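PDB 5SUH: MSM0271 protein from Mycobacterium smegmatis, which probably helps to build the polyhedral protein shell of the RMM bacterial microcompartment, as a trimeric shell protein of tandem circularly permuted BMC domains. Local coordinates for residues L37-L42 / A185-E190. Numbering follows the deposited sequence.
Sequences LLVEDL and AANEAE
V39 meets N187 where the two circularly permuted BMC domains of the tandem shell protein face each other: the end of outer strand 32-39 of the first domain and the turn after it pack on helix 182-192 of the second. One side chain, N187, makes every close approach from the helix. V39, hydrogen-bonded through its backbone to A67 of strand 66-73, has its side chain oblique to that of N187 and brings CG1 to 3.8 Å from N187 ND2. That branch lies anti to the valine's backbone N (chi1 179°), while CG2 is turned beside this N. E40 leaves the strand and contributes its carbonyl, with E40 O 3.8 Å from N187 ND2. At D41 the chain takes a positive phi (55°), and D41 O comes to 3.6 Å from N187 ND2. Neither approach is a hydrogen bond. The side chains of L42 and N187 cross at about a right angle, with L42 CD2 3.9 Å from N187 OD1, and the leucine's backbone runs past the same oxygen. The amide reaches the turn because N187 CG stands anti to its own backbone N (chi1 -165°), projecting off the helix. One turn further along, E190 takes hydrogen bonds from Q45 N and F46 N, joining the helix to the start of helix 44-49, whose F46 also packs on N187. Q43, just past L42, serves both sides: its NE2 donates a hydrogen bond to D41 O and its N another to N187 OD1, the oxygen that sits 3.5 Å from L42 CA.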
# COMPACT_ATOMS: atom_id res chain seq x y z
N LEU A 37 -13.63 -23.32 16.83
CA LEU A 37 -12.60 -23.88 17.71
C LEU A 37 -12.15 -23.01 18.87
O LEU A 37 -11.83 -21.83 18.70
CB LEU A 37 -11.36 -24.23 16.90
CG LEU A 37 -11.06 -25.72 16.72
CD1 LEU A 37 -9.59 -25.89 16.36
CD2 LEU A 37 -11.43 -26.56 17.95
N LEU A 38 -12.09 -23.64 20.05
CA LEU A 38 -11.36 -23.09 21.20
C LEU A 38 -9.89 -23.40 21.13
O LEU A 38 -9.48 -24.56 21.14
CB LEU A 38 -11.89 -23.61 22.52
CG LEU A 38 -12.76 -22.66 23.31
CD1 LEU A 38 -14.00 -22.32 22.56
CD2 LEU A 38 -13.13 -23.37 24.59
N VAL A 39 -9.11 -22.34 21.07
CA VAL A 39 -7.67 -22.40 21.15
C VAL A 39 -7.24 -21.98 22.54
O VAL A 39 -7.24 -20.80 22.86
CB VAL A 39 -7.03 -21.50 20.10
CG1 VAL A 39 -5.54 -21.56 20.21
CG2 VAL A 39 -7.54 -21.89 18.69
N GLU A 40 -6.85 -22.95 23.35
CA GLU A 40 -6.61 -22.70 24.77
C GLU A 40 -5.12 -22.43 25.03
O GLU A 40 -4.25 -22.99 24.36
CB GLU A 40 -7.15 -23.91 25.56
CG GLU A 40 -6.89 -23.95 27.06
CD GLU A 40 -7.42 -25.24 27.73
OE1 GLU A 40 -8.11 -26.03 27.05
OE2 GLU A 40 -7.13 -25.47 28.92
N ASP A 41 -4.85 -21.49 25.95
CA ASP A 41 -3.48 -21.11 26.35
C ASP A 41 -2.55 -20.67 25.18
O ASP A 41 -1.73 -21.47 24.72
CB ASP A 41 -2.84 -22.27 27.13
CG ASP A 41 -1.48 -21.88 27.75
OD1 ASP A 41 -1.32 -20.71 28.15
OD2 ASP A 41 -0.57 -22.74 27.81
N LEU A 42 -2.66 -19.42 24.71
CA LEU A 42 -1.83 -18.95 23.56
C LEU A 42 -0.32 -18.89 23.84
O LEU A 42 0.12 -18.33 24.85
CB LEU A 42 -2.30 -17.56 23.09
CG LEU A 42 -3.69 -17.55 22.43
CD1 LEU A 42 -4.13 -16.13 22.17
CD2 LEU A 42 -3.71 -18.36 21.14
N ALA A 185 -2.93 -25.16 14.35
CA ALA A 185 -1.69 -25.87 13.99
C ALA A 185 -0.45 -25.08 14.43
O ALA A 185 0.46 -25.66 15.02
CB ALA A 185 -1.64 -26.17 12.48
N ALA A 186 -0.45 -23.76 14.23
CA ALA A 186 0.70 -22.93 14.65
C ALA A 186 0.88 -22.95 16.16
O ALA A 186 1.98 -23.21 16.64
CB ALA A 186 0.56 -21.48 14.16
N ASN A 187 -0.21 -22.71 16.90
CA ASN A 187 -0.17 -22.68 18.36
C ASN A 187 0.23 -24.05 18.96
O ASN A 187 0.99 -24.09 19.94
CB ASN A 187 -1.52 -22.24 18.95
CG ASN A 187 -1.41 -21.85 20.44
OD1 ASN A 187 -0.76 -20.85 20.80
ND2 ASN A 187 -2.04 -22.64 21.29
N GLU A 188 -0.24 -25.16 18.38
CA GLU A 188 0.13 -26.46 18.90
C GLU A 188 1.64 -26.75 18.67
O GLU A 188 2.34 -27.27 19.57
CB GLU A 188 -0.73 -27.57 18.27
CG GLU A 188 -2.13 -27.64 18.87
CD GLU A 188 -2.11 -27.74 20.40
OE1 GLU A 188 -1.42 -28.62 20.96
OE2 GLU A 188 -2.78 -26.90 21.05
N ALA A 189 2.14 -26.38 17.49
CA ALA A 189 3.57 -26.56 17.19
C ALA A 189 4.46 -25.81 18.19
O ALA A 189 5.44 -26.35 18.69
CB ALA A 189 3.89 -26.11 15.75
N GLU A 190 4.11 -24.57 18.51
CA GLU A 190 4.98 -23.82 19.40
C GLU A 190 4.97 -24.42 20.83
O GLU A 190 5.97 -24.35 21.55
CB GLU A 190 4.60 -22.34 19.43
CG GLU A 190 5.55 -21.53 20.27
CD GLU A 190 5.16 -20.07 20.40
OE1 GLU A 190 4.13 -19.66 19.80
OE2 GLU A 190 5.92 -19.33 21.08